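Local coordinates for Lmo0181 protein (Listeria monocytogenes serovar 1/2a, PDB 5F7V) that binds the cyclic glucan cycloalternan as the substrate-binding lipoprotein of an ABC transporter and probably delivers it for uptake across the cell membrane, at residues K108-A113 against T278-N283; N129-Y134 against F346-Y351; E181-A186 against V353-V358. All coordinates share one frame; numbering follows the deposited sequence. Where two conformers were deposited one is given.

How the contacts relate
Following the chain from its N terminus, helix 108-112 comes first, then strand 119-135 with Asn129, then helix 179-187; their partners come later in the same order, at 278-283, 346-351 and 353-358. Each contact thus closes a loop of more than 160 residues, and all three loops cross, none nesting inside another. Contacts 1 and 2 meet on one sheet, where strands 278-287 and 119-135 are neighbours and Thr278 OG1 is hydrogen-bonded to Ser348 O. Contact 3 joins through the backbone of Thr278 and Val353. Contacts 1 and 3 share one glucose of the bound cycloalternan; contact 2 meets contact 3 where Val130 packs against Lys184.

Contact 1: residues K108-A113 against T278-N283; sequences KQAYDA and THFFAN. With GLC (alpha-D-glucopyranose), chain B; GLC (alpha-D-glucopyranose), chain C.
Strand 278-287 of this solute-binding fold forms part of the glycan pocket, and helix 108-112 packs against the side of it turned away from the sugar. Phe280 and Ala282 point to the helix. With CG anti to the backbone N (chi1 -177°), the Phe280 ring reaches out so that its CZ lies 3.7 Å from Gln109 CB, and its edge meets the backbone N of Ala110. Further along the strand the packing is methyl to methyl: Ala282 CB sits 4.1 Å from Ala110 CB and 4.5 Å from Ala113 CB, small side chains that let helix and strand come close. Alternation along the strand, as in other periplasmic-binding-protein-type folds, gives Phe281 and Asn283 to the ligand. C4 and C6 of the chain B glucose lie over one face of the Phe281 ring, C6 4.0 Å above its centre. Asn283 clasps the neighbouring hydroxyls of the same glucose: O3 donates to OD1 at 2.7 Å, while ND2 donates to O2 at 2.8 Å in a nearly straight bond (164°). His279 CE1 touches C6 of the chain C glucose at 3.4 Å, and its NE2 is hydrogen-bonded to Asn180 O.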
loop_
_atom_site.group_PDB
_atom_site.type_symbol
_atom_site.label_atom_id
_atom_site.label_comp_id
_atom_site.label_asym_id
_atom_site.label_seq_id
_atom_site.Cartn_x
_atom_site.Cartn_y
_atom_site.Cartn_z
ATOM N N LYS A 108 -5.141 -11.640 -10.805
ATOM C CA LYS A 108 -5.852 -10.856 -11.797
ATOM C C LYS A 108 -6.127 -9.405 -11.425
ATOM O O LYS A 108 -6.030 -8.526 -12.280
ATOM C CB LYS A 108 -7.176 -11.513 -12.095
ATOM C CG LYS A 108 -7.775 -10.956 -13.377
ATOM C CD LYS A 108 -8.910 -11.795 -13.893
ATOM C CE LYS A 108 -9.731 -11.014 -14.906
ATOM N NZ LYS A 108 -11.065 -11.658 -15.082
ATOM N N GLN A 109 -6.440 -9.190 -10.155
ATOM C CA GLN A 109 -6.653 -7.831 -9.681
ATOM C C GLN A 109 -5.368 -7.015 -9.795
ATOM O O GLN A 109 -5.399 -5.854 -10.171
ATOM C CB GLN A 109 -7.152 -7.834 -8.231
ATOM C CG GLN A 109 -8.573 -8.344 -8.095
ATOM C CD GLN A 109 -8.653 -9.834 -8.327
ATOM O OE1 GLN A 109 -7.867 -10.619 -7.797
ATOM N NE2 GLN A 109 -9.576 -10.225 -9.168
ATOM N N ALA A 110 -4.237 -7.626 -9.513
ATOM C CA ALA A 110 -2.967 -6.929 -9.572
ATOM C C ALA A 110 -2.585 -6.640 -11.012
ATOM O O ALA A 110 -2.129 -5.556 -11.312
ATOM C CB ALA A 110 -1.898 -7.742 -8.865
ATOM N N TYR A 111 -2.826 -7.603 -11.902
ATOM C CA TYR A 111 -2.526 -7.386 -13.332
ATOM C C TYR A 111 -3.417 -6.299 -13.906
ATOM O O TYR A 111 -2.953 -5.398 -14.650
ATOM C CB TYR A 111 -2.689 -8.708 -14.097
ATOM C CG TYR A 111 -2.275 -8.653 -15.542
ATOM C CD1 TYR A 111 -0.949 -8.458 -15.920
ATOM C CD2 TYR A 111 -3.204 -8.761 -16.556
ATOM C CE1 TYR A 111 -0.551 -8.406 -17.247
ATOM C CE2 TYR A 111 -2.820 -8.709 -17.891
ATOM C CZ TYR A 111 -1.492 -8.537 -18.222
ATOM O OH TYR A 111 -1.033 -8.466 -19.524
ATOM N N ASP A 112 -4.705 -6.372 -13.584
ATOM C CA ASP A 112 -5.691 -5.426 -14.115
ATOM C C ASP A 112 -5.494 -3.985 -13.636
ATOM O O ASP A 112 -6.013 -3.045 -14.255
ATOM C CB ASP A 112 -7.111 -5.871 -13.773
ATOM C CG ASP A 112 -7.570 -7.127 -14.507
ATOM O OD1 ASP A 112 -6.904 -7.555 -15.483
ATOM O OD2 ASP A 112 -8.610 -7.666 -14.049
ATOM N N ALA A 113 -4.768 -3.805 -12.542
ATOM C CA ALA A 113 -4.535 -2.477 -11.978
ATOM C C ALA A 113 -3.811 -1.553 -12.932
ATOM O O ALA A 113 -3.902 -0.321 -12.778
ATOM C CB ALA A 113 -3.736 -2.603 -10.686
ATOM N N THR A 278 -10.725 -4.745 3.581
ATOM C CA THR A 278 -9.263 -4.773 3.667
ATOM C C THR A 278 -8.679 -4.131 2.423
ATOM O O THR A 278 -9.274 -4.040 1.336
ATOM C CB THR A 278 -8.790 -6.208 3.780
ATOM O OG1 THR A 278 -9.291 -6.932 2.657
ATOM C CG2 THR A 278 -9.289 -6.802 5.119
ATOM N N HIS A 279 -7.490 -3.602 2.617
ATOM C CA HIS A 279 -6.743 -2.978 1.512
ATOM C C HIS A 279 -6.252 -4.021 0.526
ATOM O O HIS A 279 -5.944 -5.150 0.854
ATOM C CB HIS A 279 -5.540 -2.232 2.065
ATOM C CG HIS A 279 -5.849 -0.826 2.452
ATOM N ND1 HIS A 279 -5.448 -0.277 3.647
ATOM C CD2 HIS A 279 -6.458 0.168 1.766
ATOM C CE1 HIS A 279 -5.802 0.995 3.678
ATOM N NE2 HIS A 279 -6.404 1.286 2.549
ATOM N N PHE A 280 -6.127 -3.604 -0.724
ATOM C CA PHE A 280 -5.440 -4.308 -1.810
ATOM C C PHE A 280 -4.632 -3.281 -2.573
ATOM O O PHE A 280 -5.168 -2.337 -3.135
ATOM C CB PHE A 280 -6.436 -5.001 -2.739
ATOM C CG PHE A 280 -5.765 -5.802 -3.819
ATOM C CD1 PHE A 280 -5.394 -7.123 -3.572
ATOM C CD2 PHE A 280 -5.445 -5.220 -5.032
ATOM C CE1 PHE A 280 -4.771 -7.860 -4.564
ATOM C CE2 PHE A 280 -4.794 -5.951 -6.008
ATOM C CZ PHE A 280 -4.476 -7.245 -5.750
ATOM N N PHE A 281 -3.333 -3.496 -2.570
ATOM C CA PHE A 281 -2.387 -2.606 -3.254
ATOM C C PHE A 281 -1.608 -3.423 -4.262
ATOM O O PHE A 281 -1.441 -4.614 -4.124
ATOM C CB PHE A 281 -1.476 -1.946 -2.216
ATOM C CG PHE A 281 -2.185 -0.981 -1.317
ATOM C CD1 PHE A 281 -2.845 0.119 -1.858
ATOM C CD2 PHE A 281 -2.139 -1.130 0.044
ATOM C CE1 PHE A 281 -3.503 1.000 -1.033
ATOM C CE2 PHE A 281 -2.808 -0.245 0.870
ATOM C CZ PHE A 281 -3.477 0.828 0.335
ATOM N N ALA A 282 -1.087 -2.748 -5.267
ATOM C CA ALA A 282 -0.231 -3.389 -6.254
ATOM C C ALA A 282 0.740 -2.419 -6.838
ATOM O O ALA A 282 0.392 -1.260 -7.044
ATOM C CB ALA A 282 -1.032 -4.008 -7.386
ATOM N N ASN A 283 1.962 -2.873 -7.069
ATOM C CA ASN A 283 2.949 -2.077 -7.798
ATOM C C ASN A 283 3.191 -2.655 -9.166
ATOM O O ASN A 283 3.155 -3.876 -9.321
ATOM C CB ASN A 283 4.244 -2.064 -7.003
ATOM C CG ASN A 283 4.041 -1.389 -5.649
ATOM O OD1 ASN A 283 3.446 -0.332 -5.580
ATOM N ND2 ASN A 283 4.565 -1.992 -4.577
HETATM C C1 GLC B . 2.996 0.178 -0.163
HETATM C C2 GLC B . 2.699 -0.524 -1.469
HETATM C C3 GLC B . 2.110 0.456 -2.468
HETATM C C4 GLC B . 0.930 1.203 -1.856
HETATM C C5 GLC B . 1.355 1.885 -0.562
HETATM C C6 GLC B . 0.194 2.549 0.167
HETATM O O2 GLC B . 3.911 -1.104 -1.964
HETATM O O3 GLC B . 1.660 -0.295 -3.592
HETATM O O4 GLC B . 0.544 2.230 -2.774
HETATM O O5 GLC B . 1.870 0.884 0.343
HETATM O O6 GLC B . 0.757 2.961 1.434
HETATM C C1 GLC C . 0.037 4.041 2.036
HETATM C C2 GLC C . 0.910 4.464 3.209
HETATM C C3 GLC C . 1.037 3.292 4.183
HETATM C C4 GLC C . -0.346 2.846 4.617
HETATM C C5 GLC C . -1.275 2.613 3.415
HETATM C C6 GLC C . -2.745 2.415 3.791
HETATM O O2 GLC C . 2.202 4.906 2.757
HETATM O O3 GLC C . 1.794 3.775 5.302
HETATM O O4 GLC C . -0.270 1.600 5.331
HETATM O O5 GLC C . -1.271 3.694 2.481
HETATM O O6 GLC C . -3.198 3.571 4.488
#

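Contact 2: residues N129-Y134 against F346-Y351; sequences NVVTIY and FESLQY
Asn129 and Leu349 cross at about a right angle, the amide end of the first meeting one methyl of the second. Asn129 CG takes the crowded position between its backbone N and carbonyl carbon (chi1 62°), which sends the amide towards the turns around Ser348. There ND2 lies 3.6 Å from Ser348 CB and 3.9 Å from Leu349 CD2, and ND2 is hydrogen-bonded to Val345 O, a carbonyl just ahead of the segment 346-351. Ser348 also points at the strand; its OG, beside the backbone N, is hydrogen-bonded to Ala344 O one turn back. The two backbones stand apart, Asn129 CA and Ser348 CA being 7.8 Å from each other, with no direct hydrogen bond between the segments. A single water spans the gap, donating to Val130 O at 2.8 Å and to Ser348 OG, also at 2.8 Å. Val131 CG1 approaches the same OG at 4.2 Å. Water bridge and side chains together join the central sheet of the solute-binding fold to the helical turns 346-350. Strand 119-135 pairs antiparallel with strands 245-251 and 265-268, and Val131 packs on Val267 of the latter, while Leu349 lies on Phe280 of strand 278-287.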
loop_
_atom_site.group_PDB
_atom_site.type_symbol
_atom_site.label_atom_id
_atom_site.label_comp_id
_atom_site.label_asym_id
_atom_site.label_seq_id
_atom_site.Cartn_x
_atom_site.Cartn_y
_atom_site.Cartn_z
ATOM N N ASN A 129 -1.282 -6.078 1.079
ATOM C CA ASN A 129 -2.415 -5.609 1.879
ATOM C C ASN A 129 -1.924 -5.219 3.252
ATOM O O ASN A 129 -0.732 -5.201 3.536
ATOM C CB ASN A 129 -3.548 -6.627 1.840
ATOM C CG ASN A 129 -3.156 -7.961 2.415
ATOM O OD1 ASN A 129 -2.086 -8.130 3.007
ATOM N ND2 ASN A 129 -4.014 -8.952 2.237
ATOM N N VAL A 130 -2.918 -4.805 4.044
ATOM C CA VAL A 130 -2.678 -4.313 5.392
ATOM C C VAL A 130 -3.325 -5.258 6.378
ATOM O O VAL A 130 -4.334 -5.884 6.104
ATOM C CB VAL A 130 -3.246 -2.888 5.511
ATOM C CG1 VAL A 130 -3.358 -2.399 6.966
ATOM C CG2 VAL A 130 -2.405 -1.913 4.665
ATOM N N VAL A 131 -2.664 -5.432 7.521
ATOM C CA VAL A 131 -3.115 -6.306 8.589
ATOM C C VAL A 131 -2.916 -5.584 9.902
ATOM O O VAL A 131 -2.248 -4.549 9.972
ATOM C CB VAL A 131 -2.347 -7.647 8.624
ATOM C CG1 VAL A 131 -2.738 -8.471 7.403
ATOM C CG2 VAL A 131 -0.850 -7.465 8.654
ATOM N N THR A 132 -3.529 -6.140 10.938
ATOM C CA THR A 132 -3.207 -5.692 12.306
ATOM C C THR A 132 -2.005 -6.453 12.783
ATOM O O THR A 132 -2.069 -7.673 12.946
ATOM C CB THR A 132 -4.396 -5.921 13.227
ATOM O OG1 THR A 132 -5.503 -5.181 12.705
ATOM C CG2 THR A 132 -4.070 -5.480 14.648
ATOM N N ILE A 133 -0.933 -5.743 13.080
ATOM C CA ILE A 133 0.304 -6.340 13.561
ATOM C C ILE A 133 0.353 -6.082 15.063
ATOM O O ILE A 133 0.184 -4.932 15.489
ATOM C CB ILE A 133 1.522 -5.738 12.869
ATOM C CG1 ILE A 133 1.362 -5.832 11.344
ATOM C CG2 ILE A 133 2.787 -6.448 13.371
ATOM C CD1 ILE A 133 2.600 -5.541 10.567
ATOM N N TYR A 134 0.523 -7.095 15.890
ATOM C CA TYR A 134 0.398 -6.882 17.314
ATOM C C TYR A 134 1.567 -7.470 18.073
ATOM O O TYR A 134 2.179 -8.474 17.698
ATOM C CB TYR A 134 -0.940 -7.407 17.840
ATOM C CG TYR A 134 -1.224 -8.877 17.708
ATOM C CD1 TYR A 134 -1.801 -9.393 16.556
ATOM C CD2 TYR A 134 -0.949 -9.783 18.723
ATOM C CE1 TYR A 134 -2.110 -10.746 16.411
ATOM C CE2 TYR A 134 -1.248 -11.117 18.586
ATOM C CZ TYR A 134 -1.808 -11.602 17.433
ATOM O OH TYR A 134 -2.109 -12.937 17.375
ATOM N N PHE A 346 -3.686 -13.928 3.330
ATOM C CA PHE A 346 -4.532 -14.463 2.263
ATOM C C PHE A 346 -6.000 -14.429 2.646
ATOM O O PHE A 346 -6.835 -14.151 1.786
ATOM C CB PHE A 346 -4.033 -15.868 1.884
ATOM C CG PHE A 346 -2.626 -15.822 1.416
ATOM C CD1 PHE A 346 -2.329 -15.432 0.132
ATOM C CD2 PHE A 346 -1.605 -16.087 2.308
ATOM C CE1 PHE A 346 -0.990 -15.342 -0.260
ATOM C CE2 PHE A 346 -0.277 -15.983 1.934
ATOM C CZ PHE A 346 0.013 -15.630 0.641
ATOM N N GLU A 347 -6.328 -14.686 3.911
ATOM C CA GLU A 347 -7.741 -14.589 4.336
ATOM C C GLU A 347 -8.277 -13.185 4.069
ATOM O O GLU A 347 -9.443 -13.025 3.683
ATOM C CB GLU A 347 -7.849 -14.878 5.825
ATOM C CG GLU A 347 -7.635 -16.333 6.169
ATOM C CD GLU A 347 -7.286 -16.562 7.634
ATOM O OE1 GLU A 347 -7.163 -15.590 8.413
ATOM O OE2 GLU A 347 -7.160 -17.760 7.975
ATOM N N SER A 348 -7.434 -12.162 4.229
ATOM C CA SER A 348 -7.858 -10.775 4.044
ATOM C C SER A 348 -8.318 -10.496 2.622
ATOM O O SER A 348 -9.150 -9.610 2.443
ATOM C CB SER A 348 -6.725 -9.836 4.442
ATOM O OG SER A 348 -6.384 -9.869 5.815
ATOM N N LEU A 349 -7.846 -11.237 1.622
ATOM C CA LEU A 349 -8.201 -10.964 0.235
ATOM C C LEU A 349 -9.670 -11.144 -0.055
ATOM O O LEU A 349 -10.181 -10.509 -0.966
ATOM C CB LEU A 349 -7.361 -11.820 -0.686
ATOM C CG LEU A 349 -5.851 -11.581 -0.633
ATOM C CD1 LEU A 349 -5.126 -12.664 -1.394
ATOM C CD2 LEU A 349 -5.512 -10.205 -1.179
ATOM N N GLN A 350 -10.385 -11.949 0.723
ATOM C CA GLN A 350 -11.822 -12.085 0.546
ATOM C C GLN A 350 -12.570 -10.749 0.669
ATOM O O GLN A 350 -13.577 -10.502 0.029
ATOM C CB GLN A 350 -12.415 -13.052 1.582
ATOM C CG GLN A 350 -13.895 -13.318 1.348
ATOM C CD GLN A 350 -14.535 -14.370 2.265
ATOM O OE1 GLN A 350 -15.734 -14.353 2.554
ATOM N NE2 GLN A 350 -13.720 -15.263 2.769
ATOM N N TYR A 351 -12.044 -9.867 1.519
ATOM C CA TYR A 351 -12.758 -8.645 1.897
ATOM C C TYR A 351 -12.150 -7.425 1.256
ATOM O O TYR A 351 -12.443 -6.323 1.672
ATOM C CB TYR A 351 -12.747 -8.487 3.426
ATOM C CG TYR A 351 -12.932 -9.803 4.144
ATOM C CD1 TYR A 351 -14.126 -10.514 4.026
ATOM C CD2 TYR A 351 -11.897 -10.339 4.908
ATOM C CE1 TYR A 351 -14.277 -11.716 4.692
ATOM C CE2 TYR A 351 -12.061 -11.566 5.541
ATOM C CZ TYR A 351 -13.216 -12.257 5.448
ATOM O OH TYR A 351 -13.386 -13.475 6.078
HETATM O O HOH W 1 -6.414 -7.427 7.157
#

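Contact 3: residues E181-A186 against V353-V358. With GLC (alpha-D-glucopyranose), chain C.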
loop_
_atom_site.group_PDB
_atom_site.type_symbol
_atom_site.label_atom_id
_atom_site.label_comp_id
_atom_site.label_asym_id
_atom_site.label_seq_id
_atom_site.Cartn_x
_atom_site.Cartn_y
_atom_site.Cartn_z
ATOM N N GLU A 181 -6.143 5.349 4.076
ATOM C CA GLU A 181 -6.709 4.452 5.089
ATOM C C GLU A 181 -8.230 4.549 5.094
ATOM O O GLU A 181 -8.952 3.585 5.341
ATOM C CB GLU A 181 -6.146 4.799 6.458
ATOM C CG GLU A 181 -6.381 3.705 7.491
ATOM C CD GLU A 181 -5.499 2.481 7.314
ATOM O OE1 GLU A 181 -4.552 2.459 6.462
ATOM O OE2 GLU A 181 -5.740 1.517 8.089
ATOM N N PHE A 182 -8.711 5.765 4.852
ATOM C CA PHE A 182 -10.145 6.029 5.047
ATOM C C PHE A 182 -11.028 5.381 4.024
ATOM O O PHE A 182 -12.145 5.037 4.384
ATOM C CB PHE A 182 -10.377 7.525 5.036
ATOM C CG PHE A 182 -11.760 7.883 5.508
ATOM C CD1 PHE A 182 -12.148 7.563 6.805
ATOM C CD2 PHE A 182 -12.678 8.488 4.685
ATOM C CE1 PHE A 182 -13.407 7.850 7.280
ATOM C CE2 PHE A 182 -13.945 8.777 5.150
ATOM C CZ PHE A 182 -14.304 8.439 6.438
ATOM N N TYR A 183 -10.591 5.181 2.784
ATOM C CA TYR A 183 -11.560 4.531 1.880
ATOM C C TYR A 183 -11.847 3.120 2.387
ATOM O O TYR A 183 -12.937 2.594 2.201
ATOM C CB TYR A 183 -11.172 4.560 0.405
ATOM C CG TYR A 183 -9.964 3.770 -0.047
ATOM C CD1 TYR A 183 -10.053 2.428 -0.330
ATOM C CD2 TYR A 183 -8.725 4.364 -0.217
ATOM C CE1 TYR A 183 -8.973 1.708 -0.805
ATOM C CE2 TYR A 183 -7.635 3.674 -0.688
ATOM C CZ TYR A 183 -7.771 2.343 -0.955
ATOM O OH TYR A 183 -6.693 1.658 -1.452
ATOM N N LYS A 184 -10.857 2.477 3.007
ATOM C CA LYS A 184 -11.071 1.176 3.661
ATOM C C LYS A 184 -11.928 1.272 4.915
ATOM O O LYS A 184 -12.868 0.511 5.078
ATOM C CB LYS A 184 -9.719 0.578 3.968
ATOM C CG LYS A 184 -9.788 -0.699 4.772
ATOM C CD LYS A 184 -8.445 -1.207 5.258
ATOM C CE LYS A 184 -7.745 -0.267 6.238
ATOM N NZ LYS A 184 -6.362 -0.739 6.512
ATOM N N VAL A 185 -11.573 2.161 5.830
ATOM C CA VAL A 185 -12.309 2.270 7.099
ATOM C C VAL A 185 -13.751 2.717 6.864
ATOM O O VAL A 185 -14.670 2.220 7.517
ATOM C CB VAL A 185 -11.540 3.171 8.104
ATOM C CG1 VAL A 185 -12.319 3.290 9.386
ATOM C CG2 VAL A 185 -10.191 2.526 8.395
ATOM N N ALA A 186 -13.955 3.609 5.893
ATOM C CA ALA A 186 -15.345 3.942 5.481
ATOM C C ALA A 186 -16.105 2.713 5.015
ATOM O O ALA A 186 -17.243 2.483 5.439
ATOM C CB ALA A 186 -15.313 4.990 4.386
ATOM N N VAL A 353 -11.054 -4.167 -0.832
ATOM C CA VAL A 353 -11.638 -3.035 -1.531
ATOM C C VAL A 353 -10.538 -2.361 -2.344
ATOM O O VAL A 353 -9.498 -1.973 -1.828
ATOM C CB VAL A 353 -12.393 -2.074 -0.599
ATOM C CG1 VAL A 353 -13.654 -2.774 -0.130
ATOM C CG2 VAL A 353 -11.493 -1.497 0.504
ATOM N N LEU A 354 -10.768 -2.255 -3.643
ATOM C CA LEU A 354 -9.778 -1.705 -4.563
ATOM C C LEU A 354 -9.648 -0.204 -4.340
ATOM O O LEU A 354 -10.622 0.453 -3.960
ATOM C CB LEU A 354 -10.182 -2.026 -5.993
ATOM C CG LEU A 354 -10.333 -3.515 -6.296
ATOM C CD1 LEU A 354 -10.825 -3.670 -7.719
ATOM C CD2 LEU A 354 -9.005 -4.233 -6.126
ATOM N N PRO A 355 -8.459 0.372 -4.585
ATOM C CA PRO A 355 -8.358 1.833 -4.569
ATOM C C PRO A 355 -9.286 2.503 -5.584
ATOM O O PRO A 355 -9.448 1.944 -6.673
ATOM C CB PRO A 355 -6.925 2.088 -5.000
ATOM C CG PRO A 355 -6.219 0.792 -4.867
ATOM C CD PRO A 355 -7.249 -0.261 -5.142
ATOM N N PRO A 356 -9.896 3.635 -5.221
ATOM C CA PRO A 356 -10.560 4.400 -6.267
ATOM C C PRO A 356 -9.556 4.723 -7.383
ATOM O O PRO A 356 -8.404 5.050 -7.101
ATOM C CB PRO A 356 -11.034 5.638 -5.524
ATOM C CG PRO A 356 -11.087 5.259 -4.135
ATOM C CD PRO A 356 -9.924 4.345 -3.934
ATOM N N VAL A 357 -10.009 4.678 -8.624
ATOM C CA VAL A 357 -9.158 4.920 -9.800
ATOM C C VAL A 357 -9.546 6.258 -10.430
ATOM O O VAL A 357 -10.506 6.321 -11.188
ATOM C CB VAL A 357 -9.241 3.735 -10.786
ATOM C CG1 VAL A 357 -8.434 3.975 -12.051
ATOM C CG2 VAL A 357 -8.743 2.463 -10.072
ATOM N N VAL A 358 -8.812 7.293 -10.049
ATOM C CA VAL A 358 -9.092 8.661 -10.501
ATOM C C VAL A 358 -7.769 9.355 -10.741
ATOM O O VAL A 358 -6.805 9.177 -9.990
ATOM C CB VAL A 358 -9.966 9.417 -9.491
ATOM C CG1 VAL A 358 -11.328 8.745 -9.358
ATOM C CG2 VAL A 358 -9.329 9.536 -8.121
HETATM C C1 GLC C . 0.037 4.041 2.036
HETATM C C2 GLC C . 0.910 4.464 3.209
HETATM C C3 GLC C . 1.037 3.292 4.183
HETATM C C4 GLC C . -0.346 2.846 4.617
HETATM C C5 GLC C . -1.275 2.613 3.415
HETATM C C6 GLC C . -2.745 2.415 3.791
HETATM O O2 GLC C . 2.202 4.906 2.757
HETATM O O3 GLC C . 1.794 3.775 5.302
HETATM O O4 GLC C . -0.270 1.600 5.331
HETATM O O5 GLC C . -1.271 3.694 2.481
HETATM O O6 GLC C . -3.198 3.571 4.488
HETATM O O HOH W 2 -7.060 -0.973 -1.722
#
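Lys184 NZ is gripped by two carboxylates: Glu181 OE2, 2.8 Å away and met from above the plane of its carboxylate, and Glu270 OE1 from outside the two segments. Glu181 belongs to the glycan pocket of this solute-binding fold and turns its other oxygen to the sugar, OE1 accepting a hydrogen bond of 2.6 Å from O6 of the chain C glucose. The lysine would probably help to keep that glutamate ionised and in place. One residue on from Glu181, Phe182 faces helix 206-220, whereas Tyr183 points to the segment 353-358, which leads out of strand 352-353, with CG in the crowded position between the backbone N and the carbonyl carbon (chi1 67°). Pro356 covers one face of the ring: its CD stands over the centre, 3.8 Å from the centroid and only 7° off the normal, a CH-pi contact. Pro355 runs alongside at the hydroxyl end, its CG 3.6 Å from Tyr183 OH. Val353 CG2 packs on the helix backbone, 4.2 Å from Lys184 CA. At the ring edge, Tyr183 OH donates to a water at 2.7 Å, and that water donates on to Val353 O at 2.6 Å.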